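Local coordinates for protein C2 toxin component I (Clostridium botulinum, PDB 2J3X) that transfers ADP-ribose from NAD+, probably onto host-cell actin, as the enzymatic component of the binary C2 toxin, at residues A[102-107]-A[141-146]; A[227-232]-A[375-380]; A[312-317]-A[327-332]; A[341-346]-A[396-401]. The protein carries 2 engineered substitutions. One frame throughout, in Å; residues are numbered along the deposited sequence.

Overall arrangement
Contact 1 lies in the amino-terminal ADP-ribosyltransferase-like part of the chain; the other three belong to the second such part. Contact 1 is the buried one, near the centre of the chain, and combines a lysine-to-carbonyl bond with a covered phenylalanine. Contacts 2, 3 and 4 are partly buried and lie farther out. Contacts 2 and 3 join a helix to an extended segment through aromatic rings, whereas contact 4 is a strand-edge pairing carried by backbone and amide hydrogen bonds. Contacts 1 and 4 meet across the two halves where Tyr141 packs on Phe401. Strand 397-411 links contacts 3 and 4: it forms one side of contact 4, and farther along it Leu329 and Phe332 of contact 3 pack on it.

Contact 1: residues A[102-107]-A[141-146]; sequences VNFTPK and YTKFSF. With SO4 (sulfate ion), chain P.
Lys143 and Phe104 carry a buried contact that is polar at one end and apolar at the other. It ties the loop after strand 98-102 to strand 141-143, an edge strand of a mixed sheet. The NZ of Lys143 donates to the backbone O of Asn103 at 2.8 Å, almost in line with the carbonyl bond, at a C=O...N angle of 173°. Asn103 is the centre of an inverse gamma turn, in which Phe104 N bonds Val102 O, and this turn presents its own carbonyl to the lysine. A salt bridge from NZ to Glu108 probably balances the buried charge. The lysine chain bends at chi2 (83°), and its CD lies over one face of the Phe104 ring; the long aliphatic part of a lysine suits this double task. The ring tip continues to the sheet edge, with CZ 3.8 Å from Lys143 CB and 3.4 Å from Tyr141 O, while CE2 meets Tyr141 CB at 4.0 Å. Val164 and Ile147 of neighbouring strands also pack on this phenylalanine. Asn103 suits the turn because its amide works both ways: OD1 accepts from Ser148 N, and ND2 reaches Phe146 O through a water. Next to Lys143, Thr142 bonds Arg366 and Arg402, which puts the contact near the junction of the two ADP-ribosyltransferase-like halves characteristic of these binary toxin enzymes.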
# COMPACT_ATOMS: atom_id res chain seq x y z
N VAL A 102 14.74 6.70 -5.23
CA VAL A 102 14.04 5.64 -4.49
C VAL A 102 13.80 4.38 -5.33
O VAL A 102 13.67 4.45 -6.55
CB VAL A 102 12.71 6.14 -3.84
CG1 VAL A 102 13.01 7.01 -2.61
CG2 VAL A 102 11.86 6.97 -4.81
N ASN A 103 13.76 3.23 -4.68
CA ASN A 103 13.65 1.97 -5.43
C ASN A 103 12.20 1.67 -5.84
O ASN A 103 11.53 0.83 -5.20
CB ASN A 103 14.32 0.83 -4.68
CG ASN A 103 13.76 0.60 -3.27
OD1 ASN A 103 13.29 1.51 -2.54
ND2 ASN A 103 13.88 -0.65 -2.84
N PHE A 104 11.68 2.40 -6.85
CA PHE A 104 10.36 2.05 -7.49
C PHE A 104 10.62 1.63 -8.91
O PHE A 104 11.27 2.40 -9.66
CB PHE A 104 9.35 3.19 -7.53
CG PHE A 104 8.65 3.41 -6.26
CD1 PHE A 104 9.25 4.16 -5.22
CD2 PHE A 104 7.34 2.97 -6.11
CE1 PHE A 104 8.56 4.38 -4.03
CE2 PHE A 104 6.68 3.14 -4.91
CZ PHE A 104 7.27 3.85 -3.87
N THR A 105 10.11 0.45 -9.30
CA THR A 105 10.09 0.04 -10.72
C THR A 105 8.82 0.50 -11.40
O THR A 105 7.86 0.92 -10.70
CB THR A 105 10.11 -1.52 -10.82
OG1 THR A 105 8.95 -2.01 -10.17
CG2 THR A 105 11.35 -2.06 -10.11
N PRO A 106 8.76 0.44 -12.76
CA PRO A 106 7.47 0.78 -13.39
C PRO A 106 6.29 -0.01 -12.82
O PRO A 106 5.25 0.59 -12.57
CB PRO A 106 7.70 0.44 -14.88
CG PRO A 106 9.23 0.65 -15.06
CD PRO A 106 9.83 0.18 -13.75
N LYS A 107 6.46 -1.32 -12.58
CA LYS A 107 5.30 -2.11 -12.06
C LYS A 107 4.79 -1.54 -10.75
O LYS A 107 3.58 -1.52 -10.50
CB LYS A 107 5.63 -3.60 -11.84
CG LYS A 107 5.62 -4.41 -13.09
CD LYS A 107 6.31 -5.75 -12.84
CE LYS A 107 6.32 -6.57 -14.14
NZ LYS A 107 6.65 -8.04 -13.98
N TYR A 141 1.77 6.19 -4.46
CA TYR A 141 2.19 4.77 -4.55
C TYR A 141 2.97 4.37 -3.33
O TYR A 141 4.09 4.84 -3.11
CB TYR A 141 3.09 4.60 -5.77
CG TYR A 141 2.38 4.94 -7.06
CD1 TYR A 141 1.52 4.03 -7.68
CD2 TYR A 141 2.59 6.20 -7.68
CE1 TYR A 141 0.87 4.36 -8.89
CE2 TYR A 141 1.97 6.54 -8.87
CZ TYR A 141 1.11 5.60 -9.48
OH TYR A 141 0.49 5.94 -10.68
N THR A 142 2.41 3.47 -2.52
CA THR A 142 3.07 3.12 -1.27
C THR A 142 4.12 2.03 -1.43
O THR A 142 3.89 0.98 -2.08
CB THR A 142 1.96 2.62 -0.27
OG1 THR A 142 0.93 3.61 -0.25
CG2 THR A 142 2.54 2.36 1.15
N LYS A 143 5.28 2.25 -0.79
CA LYS A 143 6.29 1.23 -0.66
C LYS A 143 6.06 0.52 0.68
O LYS A 143 6.33 1.06 1.74
CB LYS A 143 7.70 1.88 -0.68
CG LYS A 143 8.82 0.80 -0.73
CD LYS A 143 9.08 0.31 -2.17
CE LYS A 143 10.23 -0.70 -2.19
NZ LYS A 143 10.32 -1.13 -3.62
N PHE A 144 5.46 -0.67 0.62
CA PHE A 144 5.12 -1.37 1.87
C PHE A 144 6.33 -1.79 2.68
O PHE A 144 6.27 -1.75 3.92
CB PHE A 144 4.24 -2.59 1.54
CG PHE A 144 3.00 -2.22 0.80
CD1 PHE A 144 1.98 -1.44 1.39
CD2 PHE A 144 2.84 -2.68 -0.52
CE1 PHE A 144 0.79 -1.14 0.65
CE2 PHE A 144 1.67 -2.37 -1.26
CZ PHE A 144 0.66 -1.59 -0.68
N SER A 145 7.43 -2.12 2.02
CA SER A 145 8.64 -2.57 2.69
C SER A 145 9.44 -1.33 3.08
O SER A 145 8.99 -0.22 2.86
CB SER A 145 9.50 -3.46 1.78
OG SER A 145 9.93 -2.69 0.63
N PHE A 146 10.60 -1.56 3.69
CA PHE A 146 11.58 -0.47 3.85
C PHE A 146 11.86 0.08 2.46
O PHE A 146 11.82 -0.68 1.47
CB PHE A 146 12.87 -1.05 4.40
CG PHE A 146 12.66 -1.74 5.71
CD1 PHE A 146 12.38 -0.99 6.88
CD2 PHE A 146 12.67 -3.14 5.75
CE1 PHE A 146 12.18 -1.64 8.13
CE2 PHE A 146 12.47 -3.80 6.99
CZ PHE A 146 12.24 -3.07 8.17
S SO4 P . 14.68 -5.17 -2.78
O1 SO4 P . 16.02 -5.05 -2.18
O2 SO4 P . 13.65 -5.52 -1.79
O3 SO4 P . 14.29 -3.91 -3.41
O4 SO4 P . 14.73 -6.30 -3.72
O HOH W 1 14.09 -1.26 0.05

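Contact 2: residues A[227-232]-A[375-380]; sequences EAWGAE and GAFIYG. With SO4 (sulfate ion), chain V.
Phe377 and Tyr379 lay their rings flat against successive residues of helix 227-234, each ring taking a backbone CA over its centre. Gly230 CA sits 3.4 Å from the Phe377 ring centroid, only 7° from the normal, a close CH-pi contact. Glycine suits this point of the helix because a CB here would run into Phe377 CE1. One residue on, Ala231 CA lies 3.6 Å from the Tyr379 ring centroid, again over the face, and its small CB reaches Tyr379 CZ at 3.5 Å. Both aromatic side chains have CG anti to the backbone N, and both point from their segment toward the helix. The carboxylate of Glu227 comes at the rings from their rims instead. Its chain bends at chi2 (75°), and OE1 lies in the plane of the Phe377 ring, 3.7 Å from CZ, while OE2 approaches Tyr379 CE1 at 3.4 Å; ring hydrogens are slightly positive, so both approaches are probably mildly attractive. The rim of the Trp229 ring meets Phe377, CE3 being 3.9 Å from Phe377 CD2, and Trp229 NE1 is held by Gln293. Helix and strand 375-377 run at 115° to one another. This strand pairs with strand 389-392, and the chain between them probably corresponds to the ARTT (ADP-ribosylating toxin turn-turn) loop of this enzyme family, which would place this packing where that loop begins.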
# COMPACT_ATOMS: atom_id res chain seq x y z
N GLU A 227 -8.94 1.50 16.39
CA GLU A 227 -10.23 1.82 16.99
C GLU A 227 -10.22 3.28 17.42
O GLU A 227 -11.26 3.93 17.35
CB GLU A 227 -10.44 0.92 18.20
CG GLU A 227 -11.77 1.17 18.92
CD GLU A 227 -12.99 0.63 18.21
OE1 GLU A 227 -12.89 0.08 17.13
OE2 GLU A 227 -14.11 0.77 18.72
N ALA A 228 -9.05 3.79 17.84
CA ALA A 228 -8.95 5.20 18.27
C ALA A 228 -9.37 6.17 17.19
O ALA A 228 -9.96 7.21 17.51
CB ALA A 228 -7.49 5.57 18.76
N TRP A 229 -9.03 5.86 15.93
CA TRP A 229 -9.47 6.72 14.81
C TRP A 229 -10.99 6.78 14.73
O TRP A 229 -11.59 7.85 14.56
CB TRP A 229 -8.91 6.22 13.46
CG TRP A 229 -9.17 7.20 12.35
CD1 TRP A 229 -8.33 8.23 11.98
CD2 TRP A 229 -10.34 7.31 11.53
NE1 TRP A 229 -8.88 8.92 10.94
CE2 TRP A 229 -10.11 8.40 10.64
CE3 TRP A 229 -11.54 6.57 11.41
CZ2 TRP A 229 -11.02 8.78 9.64
CZ3 TRP A 229 -12.50 6.97 10.43
CH2 TRP A 229 -12.23 8.08 9.55
N GLY A 230 -11.62 5.61 14.86
CA GLY A 230 -13.08 5.57 14.87
C GLY A 230 -13.65 6.33 16.07
O GLY A 230 -14.62 7.07 15.94
N ALA A 231 -13.06 6.16 17.25
CA ALA A 231 -13.57 6.87 18.44
C ALA A 231 -13.44 8.39 18.31
O ALA A 231 -14.35 9.12 18.70
CB ALA A 231 -12.81 6.38 19.74
N GLU A 232 -12.29 8.86 17.79
CA GLU A 232 -12.00 10.29 17.67
C GLU A 232 -12.93 10.94 16.68
O GLU A 232 -13.41 12.07 16.88
CB GLU A 232 -10.55 10.48 17.14
CG GLU A 232 -9.49 10.18 18.14
CD GLU A 232 -8.14 9.72 17.51
OE1 GLU A 232 -7.90 9.85 16.27
OE2 GLU A 232 -7.31 9.20 18.29
N GLY A 375 -19.81 7.80 4.00
CA GLY A 375 -19.56 6.60 4.77
C GLY A 375 -19.40 6.98 6.22
O GLY A 375 -19.32 8.16 6.56
N ALA A 376 -19.31 5.97 7.09
CA ALA A 376 -19.11 6.23 8.52
C ALA A 376 -18.41 5.06 9.13
O ALA A 376 -18.67 3.90 8.78
CB ALA A 376 -20.47 6.44 9.23
N PHE A 377 -17.57 5.36 10.11
CA PHE A 377 -17.06 4.28 10.97
C PHE A 377 -18.18 3.92 11.93
O PHE A 377 -18.81 4.78 12.54
CB PHE A 377 -15.83 4.81 11.75
CG PHE A 377 -15.04 3.78 12.52
CD1 PHE A 377 -15.58 3.14 13.67
CD2 PHE A 377 -13.77 3.47 12.11
CE1 PHE A 377 -14.83 2.20 14.39
CE2 PHE A 377 -12.96 2.56 12.83
CZ PHE A 377 -13.50 1.93 14.01
N ILE A 378 -18.43 2.60 12.03
CA ILE A 378 -19.51 2.09 12.88
C ILE A 378 -18.97 2.04 14.30
O ILE A 378 -18.49 1.00 14.81
CB ILE A 378 -19.95 0.72 12.32
CG1 ILE A 378 -20.40 0.89 10.85
CG2 ILE A 378 -21.08 0.12 13.21
CD1 ILE A 378 -21.50 1.88 10.58
N TYR A 379 -19.06 3.21 14.95
CA TYR A 379 -18.57 3.41 16.32
C TYR A 379 -19.77 3.75 17.18
O TYR A 379 -20.57 4.58 16.78
CB TYR A 379 -17.52 4.54 16.39
CG TYR A 379 -16.90 4.63 17.77
CD1 TYR A 379 -15.85 3.82 18.12
CD2 TYR A 379 -17.39 5.54 18.74
CE1 TYR A 379 -15.29 3.84 19.41
CE2 TYR A 379 -16.82 5.57 20.05
CZ TYR A 379 -15.78 4.72 20.37
OH TYR A 379 -15.20 4.72 21.64
N GLY A 380 -19.88 3.10 18.35
CA GLY A 380 -21.01 3.44 19.26
C GLY A 380 -22.12 2.41 19.15
O GLY A 380 -23.13 2.50 19.88
S SO4 V . -6.75 1.37 19.52
O1 SO4 V . -5.33 1.64 19.82
O2 SO4 V . -7.40 2.57 19.96
O3 SO4 V . -7.04 1.13 18.12
O4 SO4 V . -7.32 0.34 20.37
O HOH W 2 -16.69 0.35 17.31

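Contact 3: residues A[312-317]-A[327-332]; sequences FSFDKK and QKLNEF
Phe314 and Lys328 bring the two backbones to 6.3 Å between CA atoms, where the residues leading into strand 315-318 pass beside helix 326-336. An ST turn shapes the approach: Ser313 OG accepts from Asp315 N at 3.0 Å, a short polar side chain suiting a bend just before the strand. The Phe314 ring then lies between two neighbours. Leu329 CD2 covers one face, 3.6 Å from Phe314 CD1 and offset toward the rim, while Phe312 CE1 stands over the centre of the opposite face. At its far end the ring turns its edge to the face of Phe332 in a T-shaped pair, centroids 5.7 Å apart and planes at 79°. A flat, rigid side chain suits a slot bounded in this way on faces and edge. Lys328 has its backbone C and O at the ring's edge, while its side chain slides past Phe312, CD 3.3 Å from Ser313 O and 3.9 Å from Phe312 CZ; its bend at chi4 (64°) turns NZ, which forms a salt bridge with Asp325. Leu329 also packs on strand 414-426. The arrangement is a beta hairpin followed directly by a helix, with the residues leading into the hairpin packed on that helix through an aromatic cluster.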
# COMPACT_ATOMS: atom_id res chain seq x y z
N PHE A 312 -10.40 -19.40 -7.01
CA PHE A 312 -9.28 -19.10 -7.88
C PHE A 312 -8.01 -19.01 -7.04
O PHE A 312 -8.01 -18.30 -6.02
CB PHE A 312 -9.51 -17.75 -8.58
CG PHE A 312 -8.36 -17.37 -9.49
CD1 PHE A 312 -7.22 -16.70 -8.97
CD2 PHE A 312 -8.40 -17.70 -10.83
CE1 PHE A 312 -6.15 -16.40 -9.80
CE2 PHE A 312 -7.35 -17.39 -11.66
CZ PHE A 312 -6.21 -16.74 -11.16
N SER A 313 -6.93 -19.64 -7.47
CA SER A 313 -5.69 -19.56 -6.68
C SER A 313 -4.54 -19.08 -7.52
O SER A 313 -4.41 -19.47 -8.71
CB SER A 313 -5.32 -20.94 -6.11
OG SER A 313 -4.05 -20.94 -5.45
N PHE A 314 -3.64 -18.31 -6.87
CA PHE A 314 -2.39 -17.90 -7.50
C PHE A 314 -1.19 -18.78 -7.20
O PHE A 314 -0.05 -18.46 -7.60
CB PHE A 314 -2.07 -16.45 -7.02
CG PHE A 314 -2.95 -15.38 -7.61
CD1 PHE A 314 -2.80 -14.99 -8.96
CD2 PHE A 314 -3.88 -14.74 -6.81
CE1 PHE A 314 -3.59 -13.97 -9.51
CE2 PHE A 314 -4.68 -13.71 -7.35
CZ PHE A 314 -4.49 -13.32 -8.72
N ASP A 315 -1.41 -19.87 -6.47
CA ASP A 315 -0.31 -20.75 -6.09
C ASP A 315 -0.31 -22.03 -6.91
O ASP A 315 -1.39 -22.52 -7.25
CB ASP A 315 -0.47 -21.10 -4.63
CG ASP A 315 -0.14 -19.90 -3.73
OD1 ASP A 315 1.02 -19.46 -3.81
OD2 ASP A 315 -1.05 -19.42 -3.05
N LYS A 316 0.89 -22.55 -7.13
CA LYS A 316 1.07 -23.85 -7.81
C LYS A 316 2.09 -24.68 -7.01
O LYS A 316 2.80 -24.15 -6.14
CB LYS A 316 1.51 -23.64 -9.26
CG LYS A 316 2.88 -22.99 -9.39
CD LYS A 316 3.35 -22.75 -10.84
CE LYS A 316 4.85 -22.35 -10.82
NZ LYS A 316 5.53 -22.29 -12.19
N LYS A 317 2.12 -25.98 -7.27
CA LYS A 317 3.14 -26.89 -6.68
C LYS A 317 4.33 -27.11 -7.60
O LYS A 317 4.16 -27.39 -8.78
CB LYS A 317 2.54 -28.26 -6.37
CG LYS A 317 1.30 -28.22 -5.50
CD LYS A 317 1.09 -29.55 -4.77
CE LYS A 317 2.01 -29.70 -3.59
NZ LYS A 317 1.35 -30.50 -2.51
N GLN A 327 2.75 -16.39 -13.99
CA GLN A 327 1.94 -16.15 -15.20
C GLN A 327 0.55 -15.67 -14.80
O GLN A 327 -0.02 -14.75 -15.41
CB GLN A 327 1.79 -17.44 -16.05
CG GLN A 327 3.07 -17.93 -16.72
CD GLN A 327 2.96 -19.37 -17.32
OE1 GLN A 327 1.95 -20.08 -17.15
NE2 GLN A 327 4.02 -19.80 -18.00
N LYS A 328 -0.03 -16.32 -13.79
CA LYS A 328 -1.36 -15.91 -13.37
C LYS A 328 -1.33 -14.49 -12.76
O LYS A 328 -2.25 -13.69 -12.96
CB LYS A 328 -1.94 -16.87 -12.30
CG LYS A 328 -2.45 -18.19 -12.85
CD LYS A 328 -3.11 -18.97 -11.69
CE LYS A 328 -3.89 -20.20 -12.21
NZ LYS A 328 -2.97 -21.20 -12.84
N LEU A 329 -0.30 -14.22 -11.94
CA LEU A 329 -0.19 -12.91 -11.32
C LEU A 329 -0.07 -11.87 -12.43
O LEU A 329 -0.75 -10.85 -12.38
CB LEU A 329 1.04 -12.85 -10.42
CG LEU A 329 0.88 -13.60 -9.07
CD1 LEU A 329 2.25 -13.67 -8.38
CD2 LEU A 329 -0.11 -12.81 -8.14
N ASN A 330 0.77 -12.11 -13.43
CA ASN A 330 0.93 -11.13 -14.51
C ASN A 330 -0.33 -10.92 -15.31
O ASN A 330 -0.65 -9.77 -15.67
CB ASN A 330 2.10 -11.47 -15.44
CG ASN A 330 3.47 -11.37 -14.73
OD1 ASN A 330 3.65 -10.60 -13.79
ND2 ASN A 330 4.44 -12.17 -15.20
N GLU A 331 -1.05 -12.02 -15.58
CA GLU A 331 -2.28 -11.90 -16.30
C GLU A 331 -3.26 -11.01 -15.54
O GLU A 331 -3.89 -10.12 -16.10
CB GLU A 331 -2.90 -13.29 -16.50
CG GLU A 331 -2.14 -14.09 -17.58
CD GLU A 331 -2.37 -15.59 -17.45
OE1 GLU A 331 -3.24 -16.00 -16.64
OE2 GLU A 331 -1.66 -16.35 -18.17
N PHE A 332 -3.41 -11.31 -14.25
CA PHE A 332 -4.39 -10.59 -13.44
C PHE A 332 -4.03 -9.10 -13.30
O PHE A 332 -4.90 -8.25 -13.41
CB PHE A 332 -4.51 -11.24 -12.03
CG PHE A 332 -5.52 -10.57 -11.15
CD1 PHE A 332 -6.88 -10.94 -11.24
CD2 PHE A 332 -5.13 -9.58 -10.22
CE1 PHE A 332 -7.84 -10.33 -10.46
CE2 PHE A 332 -6.11 -8.94 -9.40
CZ PHE A 332 -7.47 -9.28 -9.55

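Contact 4: residues A[341-346]-A[396-401]; sequences IENLSF and STFKIF
Asn343 has CG anti to its carbonyl carbon, beside the backbone N (chi1 -71°), and its amide faces Ser396 across the contact. ND2 donates to Ser396 O at 2.9 Å, a nearly straight bond with the acceptor close to the amide plane. The same nitrogen lies near the plane of the Phe398 ring, 4.1 Å from CD2 at its rim, and the amide stands almost upright to that ring, planes 87° apart. Asparagine suits the spot because its amide supplies the N-H for Ser396 O where regular backbone pairing has stopped; in the crystal OD1 bonds a glycerol, probably from the crystallisation liquor. On the same side of the sheet, Ile400 is extended at chi2 (173°), which carries CD1 to 3.8 Å from Ile341 CG1; branched, apolar side chains fit this strand surface. Between these two side-chain contacts lies the backbone pairing. Ile341 and Phe398 form an antiparallel hydrogen-bonded pair: Ile341 N donates to Phe398 O at 2.8 Å, and Phe398 N returns a bond to Ile341 O at 3.1 Å. Strand 340-341 is thereby added as an outermost strand of the five-stranded mixed sheet of the second ADP-ribosyltransferase-like half, next to strand 397-411. Past this pair the chain leaves the sheet toward strand 347-350, which carries the Ser-Thr-Ser sequence characteristic of this toxin family. Ile341 O also receives a CA-H...O contact from Thr397 CA at 3.4 Å. Where the segments part, a water accepts from Asn343 N at 2.8 Å and bonds Thr397 OG1, a hydroxyl that also meets Lys429 N.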
# COMPACT_ATOMS: atom_id res chain seq x y z
N ILE A 341 -14.47 -0.85 -10.38
CA ILE A 341 -15.11 -1.86 -9.53
C ILE A 341 -16.34 -1.19 -8.95
O ILE A 341 -16.28 -0.12 -8.38
CB ILE A 341 -14.17 -2.34 -8.37
CG1 ILE A 341 -12.90 -2.98 -8.94
CG2 ILE A 341 -14.88 -3.33 -7.43
CD1 ILE A 341 -13.18 -4.29 -9.72
N GLU A 342 -17.50 -1.81 -9.17
CA GLU A 342 -18.75 -1.22 -8.69
C GLU A 342 -19.21 -1.86 -7.38
O GLU A 342 -18.82 -3.00 -7.05
CB GLU A 342 -19.85 -1.38 -9.73
CG GLU A 342 -19.81 -0.46 -10.94
CD GLU A 342 -21.00 -0.70 -11.91
OE1 GLU A 342 -21.90 -1.51 -11.58
OE2 GLU A 342 -21.04 -0.10 -13.00
N ASN A 343 -20.03 -1.14 -6.63
CA ASN A 343 -20.67 -1.72 -5.43
C ASN A 343 -22.09 -1.22 -5.46
O ASN A 343 -22.33 -0.09 -5.07
CB ASN A 343 -19.99 -1.24 -4.14
CG ASN A 343 -18.63 -1.82 -3.93
OD1 ASN A 343 -18.49 -2.90 -3.35
ND2 ASN A 343 -17.58 -1.10 -4.39
N LEU A 344 -23.04 -2.02 -5.95
CA LEU A 344 -24.42 -1.52 -6.07
C LEU A 344 -25.10 -1.27 -4.73
O LEU A 344 -25.82 -0.32 -4.59
CB LEU A 344 -25.26 -2.48 -6.93
CG LEU A 344 -24.95 -2.42 -8.44
CD1 LEU A 344 -25.88 -3.40 -9.20
CD2 LEU A 344 -25.13 -1.01 -8.92
N SER A 345 -24.81 -2.10 -3.74
CA SER A 345 -25.29 -1.91 -2.40
C SER A 345 -24.26 -1.12 -1.55
O SER A 345 -23.16 -0.79 -2.02
CB SER A 345 -25.53 -3.25 -1.71
OG SER A 345 -26.35 -3.06 -0.55
N PHE A 346 -24.64 -0.87 -0.31
CA PHE A 346 -23.66 -0.40 0.72
C PHE A 346 -22.56 -1.45 0.85
O PHE A 346 -22.82 -2.66 0.64
CB PHE A 346 -24.38 -0.23 2.06
CG PHE A 346 -25.56 0.68 1.97
CD1 PHE A 346 -25.39 2.06 2.02
CD2 PHE A 346 -26.87 0.15 1.76
CE1 PHE A 346 -26.49 2.92 1.87
CE2 PHE A 346 -27.96 0.99 1.63
CZ PHE A 346 -27.80 2.38 1.71
N SER A 396 -20.74 3.09 -4.35
CA SER A 396 -19.36 3.62 -4.23
C SER A 396 -18.50 2.87 -5.26
O SER A 396 -18.30 1.64 -5.15
CB SER A 396 -18.79 3.38 -2.81
OG SER A 396 -19.46 4.22 -1.83
N THR A 397 -17.96 3.60 -6.23
CA THR A 397 -17.22 3.02 -7.31
C THR A 397 -15.76 3.38 -7.13
O THR A 397 -15.45 4.49 -6.66
CB THR A 397 -17.76 3.62 -8.65
OG1 THR A 397 -19.20 3.41 -8.69
CG2 THR A 397 -17.10 3.03 -9.84
N PHE A 398 -14.89 2.47 -7.51
CA PHE A 398 -13.43 2.61 -7.35
C PHE A 398 -12.72 2.26 -8.67
O PHE A 398 -13.24 1.51 -9.49
CB PHE A 398 -12.90 1.69 -6.24
CG PHE A 398 -13.33 2.10 -4.88
CD1 PHE A 398 -12.60 3.08 -4.16
CD2 PHE A 398 -14.50 1.56 -4.32
CE1 PHE A 398 -13.00 3.49 -2.86
CE2 PHE A 398 -14.94 2.00 -3.06
CZ PHE A 398 -14.21 2.95 -2.33
N LYS A 399 -11.55 2.84 -8.88
CA LYS A 399 -10.72 2.52 -10.02
C LYS A 399 -9.42 1.96 -9.46
O LYS A 399 -8.81 2.59 -8.60
CB LYS A 399 -10.41 3.80 -10.85
CG LYS A 399 -9.56 3.49 -12.06
CD LYS A 399 -9.71 4.67 -13.11
CE LYS A 399 -8.52 4.75 -14.07
NZ LYS A 399 -8.65 3.93 -15.33
N ILE A 400 -9.03 0.75 -9.88
CA ILE A 400 -7.78 0.16 -9.51
C ILE A 400 -6.65 0.84 -10.20
O ILE A 400 -6.67 0.99 -11.43
CB ILE A 400 -7.76 -1.35 -9.95
CG1 ILE A 400 -8.96 -2.02 -9.24
CG2 ILE A 400 -6.44 -2.00 -9.61
CD1 ILE A 400 -9.20 -3.54 -9.70
N PHE A 401 -5.66 1.25 -9.42
CA PHE A 401 -4.49 1.87 -10.05
C PHE A 401 -3.19 1.12 -9.82
O PHE A 401 -2.17 1.46 -10.45
CB PHE A 401 -4.44 3.38 -9.66
CG PHE A 401 -4.11 3.62 -8.22
CD1 PHE A 401 -2.72 3.61 -7.78
CD2 PHE A 401 -5.13 3.83 -7.28
CE1 PHE A 401 -2.41 3.82 -6.40
CE2 PHE A 401 -4.80 4.03 -5.88
CZ PHE A 401 -3.47 4.00 -5.46
O HOH W 3 -20.61 1.33 -7.79